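Local atomic coordinates of T-cell surface glycoprotein CD1A1 antigen (Gallus gallus, PDB entry 3JVG), a protein that probably binds lipid antigens in a hydrophobic groove and displays them at the cell surface to T cells, as other CD1 family members do. Residues Phe91-Gly96 and Phe109-Glu114. Numbering follows the deposited sequence.
Sequences FQSSIG and FDIAYE
The carbonyl O of Gln92 takes the N-H of Ala112 at 2.7 Å, and the CA of Ile111 also approaches it in a CA-H...O contact. The return bond runs from Gln92 N to Ala112 O at 3.1 Å. Ser94 and Asp110 form the next hydrogen-bonded pair, with both bonds 3.0 Å long: Ser94 N to Asp110 O and Asp110 N to Ser94 O. The strands are antiparallel arms of a beta hairpin in the sheet that forms the groove floor of the MHC class I-like domain. The face bearing Phe91, Ser93, Ile95, Phe109, Ile111 and Tyr113 carries the helices 58-82 and 148-172. This is the side of the groove, which in CD1 proteins is the lipid-binding space. On it, Ile95 and Phe109 lie side by side. With CG anti to the backbone N (chi1 -179°), the Phe109 ring starts out alongside Ile95, whose CD1 makes a CH-pi contact over its face, 3.4 Å from Phe109 CE2. At the other end the Phe91 and Tyr113 rings meet obliquely, planes at 36°. Tyr113 CD1 lies over one Phe91 face, 3.6 Å from Phe91 CZ. Ile111 CG2 reaches the edge of the same ring, 3.8 Å from Phe91 CD2. Buried Ser93 OG is satisfied by hydrogen bonds with Tyr71 OH of helix 58-82 and His12 ND1 of strand 6-18. On the reverse face, Gln92 OE1 and NE2 both hydrogen-bond to another protein chain, probably beta-2-microglobulin, which also packs on Ala112. Asp110 OD2 forms a salt bridge with Arg120.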
ATOM      1  N   PHE A  91      14.542  -8.400  -5.364  1.00 19.49           N
ATOM      2  CA  PHE A  91      13.559  -9.457  -5.284  1.00 18.69           C
ATOM      3  C   PHE A  91      12.491  -9.043  -4.302  1.00 18.08           C
ATOM      4  O   PHE A  91      12.785  -8.311  -3.338  1.00 18.23           O
ATOM      5  CB  PHE A  91      14.170 -10.769  -4.841  1.00 18.66           C
ATOM      6  CG  PHE A  91      14.792 -11.544  -5.924  1.00 19.11           C
ATOM      7  CD1 PHE A  91      16.134 -11.373  -6.221  1.00 19.99           C
ATOM      8  CD2 PHE A  91      14.039 -12.460  -6.647  1.00 18.83           C
ATOM      9  CE1 PHE A  91      16.759 -12.114  -7.278  1.00 20.56           C
ATOM     10  CE2 PHE A  91      14.608 -13.243  -7.679  1.00 19.58           C
ATOM     11  CZ  PHE A  91      15.988 -13.070  -8.009  1.00 21.46           C
ATOM     12  N   GLN A  92      11.268  -9.487  -4.591  1.00 17.57           N
ATOM     13  CA  GLN A  92      10.147  -9.403  -3.693  1.00 17.04           C
ATOM     14  C   GLN A  92       9.388 -10.733  -3.572  1.00 16.62           C
ATOM     15  O   GLN A  92       9.397 -11.580  -4.521  1.00 16.75           O
ATOM     16  CB  GLN A  92       9.210  -8.257  -4.141  1.00 17.14           C
ATOM     17  CG  GLN A  92       9.885  -6.885  -4.267  1.00 17.72           C
ATOM     18  CD  GLN A  92       9.122  -5.979  -5.231  1.00 18.75           C
ATOM     19  OE1 GLN A  92       9.441  -5.957  -6.417  1.00 18.55           O
ATOM     20  NE2 GLN A  92       8.037  -5.335  -4.751  1.00 17.97           N
ATOM     21  N   SER A  93       8.746 -10.930  -2.411  1.00 16.26           N
ATOM     22  CA  SER A  93       7.785 -12.030  -2.228  1.00 16.00           C
ATOM     23  C   SER A  93       6.498 -11.513  -1.687  1.00 15.82           C
ATOM     24  O   SER A  93       6.519 -10.618  -0.855  1.00 15.77           O
ATOM     25  CB  SER A  93       8.203 -13.095  -1.175  1.00 15.93           C
ATOM     26  OG  SER A  93       9.553 -13.333  -1.134  1.00 17.71           O
ATOM     27  N   SER A  94       5.402 -12.172  -2.073  1.00 15.85           N
ATOM     28  CA  SER A  94       4.055 -11.903  -1.555  1.00 15.85           C
ATOM     29  C   SER A  94       3.515 -13.286  -1.261  1.00 16.42           C
ATOM     30  O   SER A  94       3.458 -14.137  -2.171  1.00 16.17           O
ATOM     31  CB  SER A  94       3.238 -11.209  -2.625  1.00 16.19           C
ATOM     32  OG  SER A  94       1.907 -10.913  -2.231  1.00 16.80           O
ATOM     33  N   ILE A  95       3.143 -13.547   0.007  1.00 15.82           N
ATOM     34  CA  ILE A  95       2.787 -14.896   0.404  1.00 16.47           C
ATOM     35  C   ILE A  95       1.593 -14.827   1.312  1.00 16.51           C
ATOM     36  O   ILE A  95       1.592 -13.997   2.255  1.00 16.35           O
ATOM     37  CB  ILE A  95       3.946 -15.571   1.215  1.00 16.10           C
ATOM     38  CG1 ILE A  95       5.283 -15.495   0.459  1.00 17.87           C
ATOM     39  CG2 ILE A  95       3.665 -17.059   1.416  1.00 19.33           C
ATOM     40  CD1 ILE A  95       6.468 -16.183   1.245  1.00 22.18           C
ATOM     41  N   GLY A  96       0.597 -15.683   1.085  1.00 16.67           N
ATOM     42  CA  GLY A  96      -0.595 -15.597   1.932  1.00 17.45           C
ATOM     43  C   GLY A  96      -1.793 -16.416   1.487  1.00 18.60           C
ATOM     44  O   GLY A  96      -1.644 -17.331   0.687  1.00 18.09           O
ATOM     45  N   PHE A 109       1.698 -17.570  -3.575  1.00 17.67           N
ATOM     46  CA  PHE A 109       3.089 -17.476  -3.156  1.00 17.13           C
ATOM     47  C   PHE A 109       3.818 -17.131  -4.459  1.00 17.24           C
ATOM     48  O   PHE A 109       4.019 -18.001  -5.314  1.00 17.72           O
ATOM     49  CB  PHE A 109       3.567 -18.813  -2.533  1.00 17.30           C
ATOM     50  CG  PHE A 109       5.024 -18.831  -2.024  1.00 16.98           C
ATOM     51  CD1 PHE A 109       5.491 -19.967  -1.346  1.00 19.96           C
ATOM     52  CD2 PHE A 109       5.881 -17.752  -2.168  1.00 16.61           C
ATOM     53  CE1 PHE A 109       6.803 -20.036  -0.832  1.00 20.00           C
ATOM     54  CE2 PHE A 109       7.182 -17.796  -1.692  1.00 16.67           C
ATOM     55  CZ  PHE A 109       7.659 -18.960  -1.015  1.00 18.24           C
ATOM     56  N   ASP A 110       4.127 -15.832  -4.592  1.00 16.93           N
ATOM     57  CA  ASP A 110       4.751 -15.269  -5.761  1.00 17.13           C
ATOM     58  C   ASP A 110       6.073 -14.594  -5.382  1.00 16.97           C
ATOM     59  O   ASP A 110       6.196 -13.928  -4.323  1.00 16.75           O
ATOM     60  CB  ASP A 110       3.849 -14.216  -6.414  1.00 17.99           C
ATOM     61  CG  ASP A 110       2.566 -14.813  -6.978  1.00 20.42           C
ATOM     62  OD1 ASP A 110       1.598 -14.934  -6.221  1.00 18.06           O
ATOM     63  OD2 ASP A 110       2.511 -15.110  -8.206  1.00 27.77           O
ATOM     64  N   ILE A 111       7.047 -14.772  -6.261  1.00 17.08           N
ATOM     65  CA  ILE A 111       8.286 -14.056  -6.218  1.00 17.06           C
ATOM     66  C   ILE A 111       8.429 -13.146  -7.437  1.00 17.49           C
ATOM     67  O   ILE A 111       8.129 -13.523  -8.596  1.00 17.97           O
ATOM     68  CB  ILE A 111       9.419 -15.023  -6.013  1.00 17.21           C
ATOM     69  CG1 ILE A 111       9.158 -15.768  -4.654  1.00 18.38           C
ATOM     70  CG2 ILE A 111      10.741 -14.311  -6.073  1.00 17.44           C
ATOM     71  CD1 ILE A 111       9.968 -16.962  -4.435  1.00 19.69           C
ATOM     72  N   ALA A 112       8.824 -11.900  -7.147  1.00 17.45           N
ATOM     73  CA  ALA A 112       9.096 -10.988  -8.207  1.00 18.00           C
ATOM     74  C   ALA A 112      10.595 -10.710  -8.319  1.00 18.36           C
ATOM     75  O   ALA A 112      11.377 -10.830  -7.340  1.00 18.18           O
ATOM     76  CB  ALA A 112       8.283  -9.669  -8.048  1.00 18.01           C
ATOM     77  N   TYR A 113      10.958 -10.309  -9.534  1.00 19.05           N
ATOM     78  CA  TYR A 113      12.333  -9.983  -9.859  1.00 19.99           C
ATOM     79  C   TYR A 113      12.275  -8.805 -10.781  1.00 20.36           C
ATOM     80  O   TYR A 113      11.527  -8.801 -11.756  1.00 21.69           O
ATOM     81  CB  TYR A 113      13.065 -11.170 -10.506  1.00 20.03           C
ATOM     82  CG  TYR A 113      14.406 -10.783 -11.049  1.00 21.94           C
ATOM     83  CD1 TYR A 113      15.435 -10.312 -10.190  1.00 22.15           C
ATOM     84  CD2 TYR A 113      14.643 -10.825 -12.419  1.00 24.84           C
ATOM     85  CE1 TYR A 113      16.669  -9.932 -10.697  1.00 25.55           C
ATOM     86  CE2 TYR A 113      15.880 -10.430 -12.963  1.00 28.92           C
ATOM     87  CZ  TYR A 113      16.887  -9.988 -12.101  1.00 31.97           C
ATOM     88  OH  TYR A 113      18.080  -9.629 -12.670  1.00 32.65           O
ATOM     89  N   GLU A 114      13.062  -7.797 -10.454  1.00 21.11           N
ATOM     90  CA  GLU A 114      13.014  -6.489 -11.088  1.00 22.74           C
ATOM     91  C   GLU A 114      11.572  -6.051 -11.282  1.00 21.93           C
ATOM     92  O   GLU A 114      11.223  -5.610 -12.354  1.00 23.83           O
ATOM     93  CB  GLU A 114      13.817  -6.447 -12.405  1.00 24.43           C
ATOM     94  CG  GLU A 114      15.408  -6.422 -12.227  1.00 30.46           C
ATOM     95  CD  GLU A 114      15.992  -5.226 -11.305  1.00 38.14           C
ATOM     96  OE1 GLU A 114      16.778  -4.393 -11.900  1.00 41.73           O
ATOM     97  OE2 GLU A 114      15.716  -5.118 -10.036  1.00 28.33           O
TER